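PDB 4YHC: sterol regulatory element-binding protein cleavage-activating protein from Schizosaccharomyces pombe, which escorts the membrane-bound transcription factor precursor Sre1 and is required for its processing at low sterol or low oxygen, this chain being the escort's WD40 domain. Local coordinates for residues K78-V89 / S115-W125; R283-F291 / V299-E307. The protein carries 9 engineered substitutions. One frame throughout, in Å; residues are numbered along the deposited sequence.

Contact 1. Residues K78-V89 / S115-W125; sequences KAIALDPQGNYV and SKPNSKLNVFW. Engineered in segment 115-125: Ser115 (natural residue Cys).
With CG anti to the carbonyl carbon (chi1 -69°) and chi2 at 66°, Trp125 lays its indole against Ala81 to Asp83 and, across the turn, Tyr88 and Val89, while Asp83 turns its carboxylate away from the indole (chi1 84°). Asp83 CB is left over the six-membered ring in a CH-pi contact, 3.7 Å from its centroid. Tyr88 CB comes within 3.4 Å of Trp125 CH2, and the CB of Ala81 lies in plane at the indole edge. Trp125 NE1 hydrogen-bonds Ser90 OG, which also bonds Ala81 O. The Asp83 carboxylate pins the turn beside the ring: OD1 accepts from Asn87 N and Tyr88 N, and OD2 accepts from Gln85 N, closing an Asx turn. Ala79 CB meets Val123 CG2 at 3.8 Å. At the far end Lys78 NZ reaches Ser119 O, a bond modelled as implausibly short in a poorly ordered loop. Strands 79-82 and 121-125 run nearly parallel, their axes approaching to 6.5 Å, and three waters bridge the two backbones, linking N of Leu121, Val123 and Trp125 in turn to O of Lys78, Ile80 and Leu82. First strands of successive four-stranded blades lying side by side without direct pairing characterise a WD40 beta-propeller.

Contact 2. Residues R283-F291 / V299-E307; sequences RVSSISFCF and VLYYYYGNE
Tyr304 reaches across its hairpin partner from Ile287 to Phe289. Its CB lies 3.7 Å from Ile287 O, and CD1 closes on the same oxygen at 3.4 Å, bringing it to the ring edge. Further out CE1 meets Phe289 CE2 at 3.4 Å, and the OH ends 3.7 Å from Phe289 CD2. With CG anti to the carbonyl carbon (chi1 -53°), the tyrosine presents its edge to the phenylalanine face, an offset edge-to-face pair with planes at 67°. On the same face of the sheet Phe291 CZ approaches Tyr302 CE1 at 3.6 Å, the rings inclined obliquely. Six backbone bonds hold this register, two for each of the pairs Ile287-Tyr304, Phe289-Tyr302 and Phe291-Leu300. On the opposite face Cys290 SG makes a sulfur-aromatic contact with Tyr301, 3.4 Å from its CE2. Ser288 OG lies in plane at the edge of the Tyr303 ring, 3.4 Å from CD1, and gives its hydrogen bond to Gly361 O. Phe258, at the end of strand 253-259, packs on both Phe289 and Tyr304. Tyr301 OH hydrogen-bonds Ser355 OG of strand 354-357 on the other side. Within its own sheet the hairpin lies between strand 269-278, paired with 281-292, and strand 344-349, paired with 299-304; beyond its bulge, 281-292 also pairs with strand 311-317 through Val284 and Ile313.

How the contacts relate
After strands 6-8 and 20-24, which join sheets completed by the C-terminal part, the chain builds the sheet from strand 33-38 to strand 63-68 and enters the next with strand 79-82. Contact 1 closes a loop of 25 residues containing the rest of that sheet, through strand 106-112, and ties it to the following one, which starts with strand 121-127. Two more four-stranded sheets intervene before contact 2, a local hairpin with only seven residues between its segments. The two contacts stand in series, neither enclosing nor crossing the other. They lie on opposite sides of the chain's centre, centres 29 Å apart and nearest atoms about 16 Å: contact 1 joins neighbouring blades, contact 2 strands of one sheet.

Contact 1. Residues K78-V89 / S115-W125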
loop_
_atom_site.group_PDB
_atom_site.type_symbol
_atom_site.label_atom_id
_atom_site.label_comp_id
_atom_site.label_asym_id
_atom_site.label_seq_id
_atom_site.Cartn_x
_atom_site.Cartn_y
_atom_site.Cartn_z
ATOM N N LYS A 78 13.974 -13.044 2.410
ATOM C CA LYS A 78 12.762 -13.156 3.146
ATOM C C LYS A 78 11.937 -11.844 3.132
ATOM O O LYS A 78 10.758 -11.898 3.386
ATOM C CB LYS A 78 13.087 -13.445 4.615
ATOM C CG LYS A 78 13.640 -14.807 5.014
ATOM C CD LYS A 78 13.460 -14.970 6.543
ATOM C CE LYS A 78 13.159 -16.382 7.008
ATOM N NZ LYS A 78 12.385 -16.369 8.286
ATOM N N ALA A 79 12.562 -10.673 2.986
ATOM C CA ALA A 79 11.763 -9.415 3.014
ATOM C C ALA A 79 12.536 -8.290 2.386
ATOM O O ALA A 79 13.766 -8.327 2.307
ATOM C CB ALA A 79 11.433 -9.003 4.439
ATOM N N ILE A 80 11.763 -7.326 1.900
ATOM C CA ILE A 80 12.269 -6.080 1.383
ATOM C C ILE A 80 11.464 -4.934 1.922
ATOM O O ILE A 80 10.293 -5.101 2.188
ATOM C CB ILE A 80 12.220 -6.047 -0.157
ATOM C CG1 ILE A 80 12.771 -4.707 -0.644
ATOM C CG2 ILE A 80 10.788 -6.225 -0.699
ATOM C CD1 ILE A 80 12.785 -4.595 -2.150
ATOM N N ALA A 81 12.082 -3.776 2.101
ATOM C CA ALA A 81 11.327 -2.608 2.494
ATOM C C ALA A 81 12.089 -1.360 2.160
ATOM O O ALA A 81 13.326 -1.390 2.000
ATOM C CB ALA A 81 10.956 -2.673 3.937
ATOM N N LEU A 82 11.347 -0.290 1.898
ATOM C CA LEU A 82 11.935 0.995 1.570
ATOM C C LEU A 82 11.695 1.947 2.649
ATOM O O LEU A 82 10.633 1.882 3.301
ATOM C CB LEU A 82 11.263 1.577 0.329
ATOM C CG LEU A 82 11.544 0.938 -1.025
ATOM C CD1 LEU A 82 10.459 -0.044 -1.341
ATOM C CD2 LEU A 82 11.482 2.007 -2.088
ATOM N N ASP A 83 12.612 2.892 2.833
ATOM C CA ASP A 83 12.321 3.934 3.789
ATOM C C ASP A 83 11.202 4.842 3.185
ATOM O O ASP A 83 10.959 4.823 1.961
ATOM C CB ASP A 83 13.582 4.725 4.157
ATOM C CG ASP A 83 13.908 5.838 3.175
ATOM O OD1 ASP A 83 14.382 5.555 2.061
ATOM O OD2 ASP A 83 13.671 6.996 3.537
ATOM N N PRO A 84 10.544 5.625 4.031
ATOM C CA PRO A 84 9.428 6.400 3.546
ATOM C C PRO A 84 9.750 7.434 2.508
ATOM O O PRO A 84 8.886 7.759 1.746
ATOM C CB PRO A 84 8.844 7.060 4.830
ATOM C CG PRO A 84 9.481 6.394 5.978
ATOM C CD PRO A 84 10.757 5.801 5.481
ATOM N N GLN A 85 11.015 7.841 2.374
ATOM C CA GLN A 85 11.420 8.810 1.345
ATOM C C GLN A 85 11.939 8.174 0.096
ATOM O O GLN A 85 12.170 8.863 -0.914
ATOM C CB GLN A 85 12.464 9.808 1.921
ATOM C CG GLN A 85 11.874 10.827 2.892
ATOM C CD GLN A 85 10.674 11.554 2.291
ATOM O OE1 GLN A 85 10.798 12.272 1.287
ATOM N NE2 GLN A 85 9.483 11.335 2.876
ATOM N N GLY A 86 12.078 6.857 0.095
ATOM C CA GLY A 86 12.536 6.189 -1.114
ATOM C C GLY A 86 14.003 6.296 -1.469
ATOM O O GLY A 86 14.374 6.194 -2.650
ATOM N N ASN A 87 14.837 6.545 -0.466
ATOM C CA ASN A 87 16.284 6.686 -0.676
ATOM C C ASN A 87 17.090 5.481 -0.278
ATOM O O ASN A 87 18.229 5.315 -0.755
ATOM C CB ASN A 87 16.828 7.897 0.087
ATOM C CG ASN A 87 16.197 9.174 -0.380
ATOM O OD1 ASN A 87 16.068 9.395 -1.560
ATOM N ND2 ASN A 87 15.695 9.947 0.535
ATOM N N TYR A 88 16.527 4.665 0.611
ATOM C CA TYR A 88 17.178 3.458 1.094
ATOM C C TYR A 88 16.264 2.226 0.938
ATOM O O TYR A 88 15.024 2.317 1.027
ATOM C CB TYR A 88 17.549 3.651 2.593
ATOM C CG TYR A 88 18.412 4.843 2.788
ATOM C CD1 TYR A 88 19.785 4.811 2.458
ATOM C CD2 TYR A 88 17.894 6.026 3.236
ATOM C CE1 TYR A 88 20.584 5.942 2.596
ATOM C CE2 TYR A 88 18.696 7.168 3.352
ATOM C CZ TYR A 88 20.036 7.111 3.018
ATOM O OH TYR A 88 20.815 8.256 3.149
ATOM N N VAL A 89 16.870 1.090 0.697
ATOM C CA VAL A 89 16.161 -0.189 0.694
ATOM C C VAL A 89 16.836 -1.106 1.709
ATOM O O VAL A 89 18.117 -1.096 1.820
ATOM C CB VAL A 89 16.177 -0.833 -0.688
ATOM C CG1 VAL A 89 15.247 -2.025 -0.729
ATOM C CG2 VAL A 89 15.669 0.132 -1.743
ATOM N N SER A 115 16.510 -15.116 12.867
ATOM C CA SER A 115 15.195 -15.364 12.289
ATOM C C SER A 115 14.914 -16.802 12.612
ATOM O O SER A 115 15.821 -17.603 12.555
ATOM C CB SER A 115 15.240 -15.258 10.752
ATOM O OG SER A 115 14.427 -14.227 10.251
ATOM N N LYS A 116 13.668 -17.166 12.861
ATOM C CA LYS A 116 13.365 -18.535 13.258
ATOM C C LYS A 116 12.782 -19.365 12.096
ATOM O O LYS A 116 11.775 -20.044 12.308
ATOM C CB LYS A 116 12.398 -18.544 14.454
ATOM C CG LYS A 116 12.298 -17.260 15.284
ATOM C CD LYS A 116 13.628 -16.689 15.792
ATOM C CE LYS A 116 13.423 -15.361 16.528
ATOM N NZ LYS A 116 14.576 -14.410 16.443
ATOM N N PRO A 117 13.418 -19.353 10.883
ATOM C CA PRO A 117 12.796 -19.981 9.692
ATOM C C PRO A 117 12.254 -21.361 9.993
ATOM O O PRO A 117 12.970 -22.115 10.636
ATOM C CB PRO A 117 13.943 -20.068 8.681
ATOM C CG PRO A 117 15.184 -19.940 9.476
ATOM C CD PRO A 117 14.831 -19.041 10.614
ATOM N N ASN A 118 11.049 -21.732 9.547
ATOM C CA ASN A 118 10.230 -21.008 8.554
ATOM C C ASN A 118 9.382 -19.856 9.152
ATOM O O ASN A 118 8.152 -19.954 9.244
ATOM C CB ASN A 118 9.268 -21.977 7.818
ATOM C CG ASN A 118 9.943 -23.250 7.326
ATOM O OD1 ASN A 118 10.315 -24.107 8.119
ATOM N ND2 ASN A 118 10.055 -23.399 6.010
ATOM N N SER A 119 10.048 -18.772 9.541
ATOM C CA SER A 119 9.408 -17.571 10.022
ATOM C C SER A 119 9.201 -16.685 8.813
ATOM O O SER A 119 10.081 -16.554 7.962
ATOM C CB SER A 119 10.290 -16.869 11.052
ATOM O OG SER A 119 9.512 -16.031 11.881
ATOM N N LYS A 120 8.003 -16.141 8.726
ATOM C CA LYS A 120 7.649 -15.150 7.754
ATOM C C LYS A 120 7.935 -13.764 8.380
ATOM O O LYS A 120 7.592 -13.523 9.516
ATOM C CB LYS A 120 6.167 -15.309 7.387
ATOM C CG LYS A 120 5.922 -16.182 6.163
ATOM C CD LYS A 120 6.299 -17.658 6.335
ATOM C CE LYS A 120 6.478 -18.340 4.979
ATOM N NZ LYS A 120 6.034 -19.760 4.926
ATOM N N LEU A 121 8.559 -12.880 7.618
ATOM C CA LEU A 121 8.877 -11.533 8.092
ATOM C C LEU A 121 8.035 -10.437 7.473
ATOM O O LEU A 121 7.757 -10.472 6.278
ATOM C CB LEU A 121 10.320 -11.186 7.745
ATOM C CG LEU A 121 11.422 -12.005 8.362
ATOM C CD1 LEU A 121 12.695 -11.165 8.232
ATOM C CD2 LEU A 121 11.166 -12.369 9.821
ATOM N N ASN A 122 7.706 -9.439 8.273
ATOM C CA ASN A 122 7.294 -8.153 7.744
ATOM C C ASN A 122 8.253 -7.116 8.286
ATOM O O ASN A 122 8.547 -7.182 9.476
ATOM C CB ASN A 122 5.888 -7.877 8.190
ATOM C CG ASN A 122 5.232 -6.792 7.385
ATOM O OD1 ASN A 122 5.723 -6.402 6.316
ATOM N ND2 ASN A 122 4.110 -6.283 7.896
ATOM N N VAL A 123 8.785 -6.209 7.431
ATOM C CA VAL A 123 9.731 -5.186 7.855
ATOM C C VAL A 123 9.279 -3.781 7.549
ATOM O O VAL A 123 8.771 -3.576 6.496
ATOM C CB VAL A 123 11.075 -5.397 7.142
ATOM C CG1 VAL A 123 12.031 -4.290 7.562
ATOM C CG2 VAL A 123 11.660 -6.749 7.500
ATOM N N PHE A 124 9.469 -2.820 8.452
ATOM C CA PHE A 124 8.971 -1.453 8.276
ATOM C C PHE A 124 10.035 -0.539 8.755
ATOM O O PHE A 124 10.611 -0.805 9.778
ATOM C CB PHE A 124 7.831 -1.084 9.278
ATOM C CG PHE A 124 6.827 -2.114 9.452
ATOM C CD1 PHE A 124 5.991 -2.413 8.446
ATOM C CD2 PHE A 124 6.696 -2.757 10.665
ATOM C CE1 PHE A 124 5.030 -3.360 8.599
ATOM C CE2 PHE A 124 5.755 -3.724 10.834
ATOM C CZ PHE A 124 4.920 -4.036 9.791
ATOM N N TRP A 125 10.251 0.550 8.046
ATOM C CA TRP A 125 11.062 1.676 8.506
ATOM C C TRP A 125 10.196 2.743 9.175
ATOM O O TRP A 125 9.139 3.126 8.639
ATOM C CB TRP A 125 11.680 2.350 7.301
ATOM C CG TRP A 125 12.744 1.565 6.557
ATOM C CD1 TRP A 125 12.569 0.428 5.870
ATOM C CD2 TRP A 125 14.086 1.940 6.371
ATOM N NE1 TRP A 125 13.709 0.077 5.244
ATOM C CE2 TRP A 125 14.667 0.999 5.533
ATOM C CE3 TRP A 125 14.846 3.028 6.787
ATOM C CZ2 TRP A 125 16.032 1.054 5.136
ATOM C CZ3 TRP A 125 16.184 3.128 6.358
ATOM C CH2 TRP A 125 16.769 2.135 5.576
HETATM O O HOH W 1 9.202 -13.718 5.070
HETATM O O HOH W 2 8.460 -6.697 4.393
HETATM O O HOH W 3 9.145 0.549 5.415
#

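Contact 2. Residues R283-F291 / V299-E307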
loop_
_atom_site.group_PDB
_atom_site.type_symbol
_atom_site.label_atom_id
_atom_site.label_comp_id
_atom_site.label_asym_id
_atom_site.label_seq_id
_atom_site.Cartn_x
_atom_site.Cartn_y
_atom_site.Cartn_z
ATOM N N ARG A 283 -9.768 15.879 7.531
ATOM C CA ARG A 283 -10.902 15.870 6.608
ATOM C C ARG A 283 -10.548 15.178 5.305
ATOM O O ARG A 283 -9.397 15.260 4.870
ATOM C CB ARG A 283 -11.403 17.252 6.297
ATOM C CG ARG A 283 -11.819 18.108 7.497
ATOM C CD ARG A 283 -12.161 19.498 6.977
ATOM N NE ARG A 283 -12.603 20.391 8.061
ATOM C CZ ARG A 283 -12.742 21.730 7.913
ATOM N NH1 ARG A 283 -12.579 22.310 6.730
ATOM N NH2 ARG A 283 -13.164 22.458 8.928
ATOM N N VAL A 284 -11.513 14.425 4.764
ATOM C CA VAL A 284 -11.418 13.775 3.460
ATOM C C VAL A 284 -12.660 13.977 2.659
ATOM O O VAL A 284 -13.744 14.212 3.218
ATOM C CB VAL A 284 -11.135 12.233 3.608
ATOM C CG1 VAL A 284 -9.900 12.037 4.441
ATOM C CG2 VAL A 284 -12.343 11.491 4.207
ATOM N N SER A 285 -12.544 13.920 1.339
ATOM C CA SER A 285 -13.709 14.068 0.505
ATOM C C SER A 285 -14.446 12.724 0.316
ATOM O O SER A 285 -15.617 12.747 -0.055
ATOM C CB SER A 285 -13.340 14.557 -0.899
ATOM O OG SER A 285 -12.762 15.850 -0.866
ATOM N N SER A 286 -13.765 11.606 0.550
ATOM C CA SER A 286 -14.321 10.225 0.283
ATOM C C SER A 286 -13.499 9.156 0.924
ATOM O O SER A 286 -12.333 9.424 1.282
ATOM C CB SER A 286 -14.496 9.880 -1.183
ATOM O OG SER A 286 -13.278 9.790 -1.910
ATOM N N ILE A 287 -14.110 7.978 1.145
ATOM C CA ILE A 287 -13.380 6.835 1.688
ATOM C C ILE A 287 -13.716 5.681 0.772
ATOM O O ILE A 287 -14.909 5.497 0.423
ATOM C CB ILE A 287 -13.871 6.482 3.092
ATOM C CG1 ILE A 287 -13.930 7.708 3.971
ATOM C CG2 ILE A 287 -13.005 5.380 3.722
ATOM C CD1 ILE A 287 -14.530 7.442 5.351
ATOM N N SER A 288 -12.729 4.845 0.471
ATOM C CA SER A 288 -12.913 3.659 -0.398
ATOM C C SER A 288 -12.288 2.491 0.290
ATOM O O SER A 288 -11.133 2.591 0.845
ATOM C CB SER A 288 -12.216 3.800 -1.716
ATOM O OG SER A 288 -12.685 4.859 -2.499
ATOM N N PHE A 289 -13.012 1.365 0.244
ATOM C CA PHE A 289 -12.518 0.073 0.777
ATOM C C PHE A 289 -12.388 -0.877 -0.398
ATOM O O PHE A 289 -13.241 -0.842 -1.311
ATOM C CB PHE A 289 -13.482 -0.608 1.761
ATOM C CG PHE A 289 -13.807 0.161 2.972
ATOM C CD1 PHE A 289 -12.845 0.943 3.621
ATOM C CD2 PHE A 289 -15.044 0.089 3.535
ATOM C CE1 PHE A 289 -13.141 1.659 4.777
ATOM C CE2 PHE A 289 -15.335 0.793 4.698
ATOM C CZ PHE A 289 -14.379 1.628 5.294
ATOM N N CYS A 290 -11.393 -1.744 -0.337
ATOM C CA CYS A 290 -11.203 -2.838 -1.261
ATOM C C CYS A 290 -11.050 -4.077 -0.442
ATOM O O CYS A 290 -10.314 -4.105 0.519
ATOM C CB CYS A 290 -9.922 -2.653 -2.109
ATOM S SG CYS A 290 -9.622 -4.012 -3.268
ATOM N N PHE A 291 -11.723 -5.133 -0.854
ATOM C CA PHE A 291 -11.612 -6.460 -0.177
ATOM C C PHE A 291 -12.090 -7.606 -1.088
ATOM O O PHE A 291 -12.667 -7.362 -2.151
ATOM C CB PHE A 291 -12.338 -6.443 1.179
ATOM C CG PHE A 291 -13.802 -6.241 1.057
ATOM C CD1 PHE A 291 -14.361 -4.984 1.065
ATOM C CD2 PHE A 291 -14.633 -7.346 0.898
ATOM C CE1 PHE A 291 -15.734 -4.827 0.974
ATOM C CE2 PHE A 291 -15.985 -7.204 0.786
ATOM C CZ PHE A 291 -16.548 -5.948 0.812
ATOM N N VAL A 299 -13.691 -9.757 -5.870
ATOM C CA VAL A 299 -13.104 -8.478 -5.359
ATOM C C VAL A 299 -14.153 -7.365 -5.458
ATOM O O VAL A 299 -14.760 -7.125 -6.473
ATOM C CB VAL A 299 -11.781 -8.152 -6.066
ATOM C CG1 VAL A 299 -11.146 -6.787 -5.576
ATOM C CG2 VAL A 299 -10.812 -9.315 -5.883
ATOM N N LEU A 300 -14.334 -6.680 -4.361
ATOM C CA LEU A 300 -15.278 -5.599 -4.249
ATOM C C LEU A 300 -14.646 -4.245 -3.810
ATOM O O LEU A 300 -13.724 -4.206 -3.047
ATOM C CB LEU A 300 -16.379 -5.967 -3.273
ATOM C CG LEU A 300 -17.573 -6.883 -3.534
ATOM C CD1 LEU A 300 -18.597 -6.191 -4.372
ATOM C CD2 LEU A 300 -17.167 -8.150 -4.200
ATOM N N TYR A 301 -15.228 -3.173 -4.307
ATOM C CA TYR A 301 -14.834 -1.784 -3.983
ATOM C C TYR A 301 -16.048 -1.045 -3.491
ATOM O O TYR A 301 -17.072 -1.000 -4.166
ATOM C CB TYR A 301 -14.239 -1.092 -5.195
ATOM C CG TYR A 301 -12.976 -1.744 -5.669
ATOM C CD1 TYR A 301 -13.012 -2.837 -6.531
ATOM C CD2 TYR A 301 -11.732 -1.233 -5.267
ATOM C CE1 TYR A 301 -11.843 -3.438 -6.976
ATOM C CE2 TYR A 301 -10.570 -1.822 -5.688
ATOM C CZ TYR A 301 -10.619 -2.911 -6.569
ATOM O OH TYR A 301 -9.460 -3.496 -6.905
ATOM N N TYR A 302 -15.988 -0.607 -2.235
ATOM C CA TYR A 302 -17.020 0.211 -1.665
ATOM C C TYR A 302 -16.469 1.626 -1.570
ATOM O O TYR A 302 -15.335 1.830 -1.029
ATOM C CB TYR A 302 -17.359 -0.283 -0.274
ATOM C CG TYR A 302 -18.296 -1.447 -0.190
ATOM C CD1 TYR A 302 -18.059 -2.608 -0.892
ATOM C CD2 TYR A 302 -19.400 -1.400 0.651
ATOM C CE1 TYR A 302 -18.898 -3.706 -0.776
ATOM C CE2 TYR A 302 -20.275 -2.487 0.760
ATOM C CZ TYR A 302 -20.003 -3.629 0.043
ATOM O OH TYR A 302 -20.800 -4.677 0.215
ATOM N N TYR A 303 -17.203 2.543 -2.142
ATOM C CA TYR A 303 -16.883 3.965 -2.184
ATOM C C TYR A 303 -17.956 4.755 -1.431
ATOM O O TYR A 303 -19.202 4.626 -1.720
ATOM C CB TYR A 303 -16.821 4.429 -3.642
ATOM C CG TYR A 303 -16.659 5.918 -3.799
ATOM C CD1 TYR A 303 -15.380 6.528 -3.702
ATOM C CD2 TYR A 303 -17.752 6.733 -4.059
ATOM C CE1 TYR A 303 -15.231 7.913 -3.848
ATOM C CE2 TYR A 303 -17.618 8.098 -4.228
ATOM C CZ TYR A 303 -16.341 8.673 -4.138
ATOM O OH TYR A 303 -16.225 10.026 -4.266
ATOM N N TYR A 304 -17.513 5.556 -0.468
ATOM C CA TYR A 304 -18.403 6.392 0.326
ATOM C C TYR A 304 -18.108 7.867 0.092
ATOM O O TYR A 304 -16.967 8.301 0.215
ATOM C CB TYR A 304 -18.241 6.096 1.818
ATOM C CG TYR A 304 -18.378 4.645 2.209
ATOM C CD1 TYR A 304 -17.278 3.804 2.219
ATOM C CD2 TYR A 304 -19.605 4.122 2.587
ATOM C CE1 TYR A 304 -17.397 2.480 2.585
ATOM C CE2 TYR A 304 -19.734 2.797 2.955
ATOM C CZ TYR A 304 -18.625 1.982 2.951
ATOM O OH TYR A 304 -18.743 0.664 3.316
ATOM N N GLY A 305 -19.139 8.637 -0.232
ATOM C CA GLY A 305 -18.985 10.074 -0.352
ATOM C C GLY A 305 -19.704 10.728 -1.511
ATOM O O GLY A 305 -20.005 10.091 -2.518
ATOM N N ASN A 306 -19.972 12.020 -1.361
ATOM C CA ASN A 306 -20.549 12.824 -2.427
ATOM C C ASN A 306 -19.440 13.445 -3.266
ATOM O O ASN A 306 -19.703 14.088 -4.280
ATOM C CB ASN A 306 -21.450 13.915 -1.851
ATOM C CG ASN A 306 -22.426 13.383 -0.823
ATOM O OD1 ASN A 306 -22.286 12.261 -0.340
ATOM N ND2 ASN A 306 -23.428 14.187 -0.485
ATOM N N GLU A 307 -18.200 13.243 -2.825
ATOM C CA GLU A 307 -17.011 13.698 -3.547
ATOM C C GLU A 307 -16.608 15.138 -3.226
ATOM O O GLU A 307 -17.346 15.872 -2.569
ATOM C CB GLU A 307 -17.180 13.510 -5.057
ATOM C CG GLU A 307 -15.999 13.991 -5.888
ATOM C CD GLU A 307 -14.669 13.445 -5.401
ATOM O OE1 GLU A 307 -13.634 13.776 -6.013
ATOM O OE2 GLU A 307 -14.656 12.688 -4.409
HETATM O O HOH W 4 -18.095 13.711 0.838
#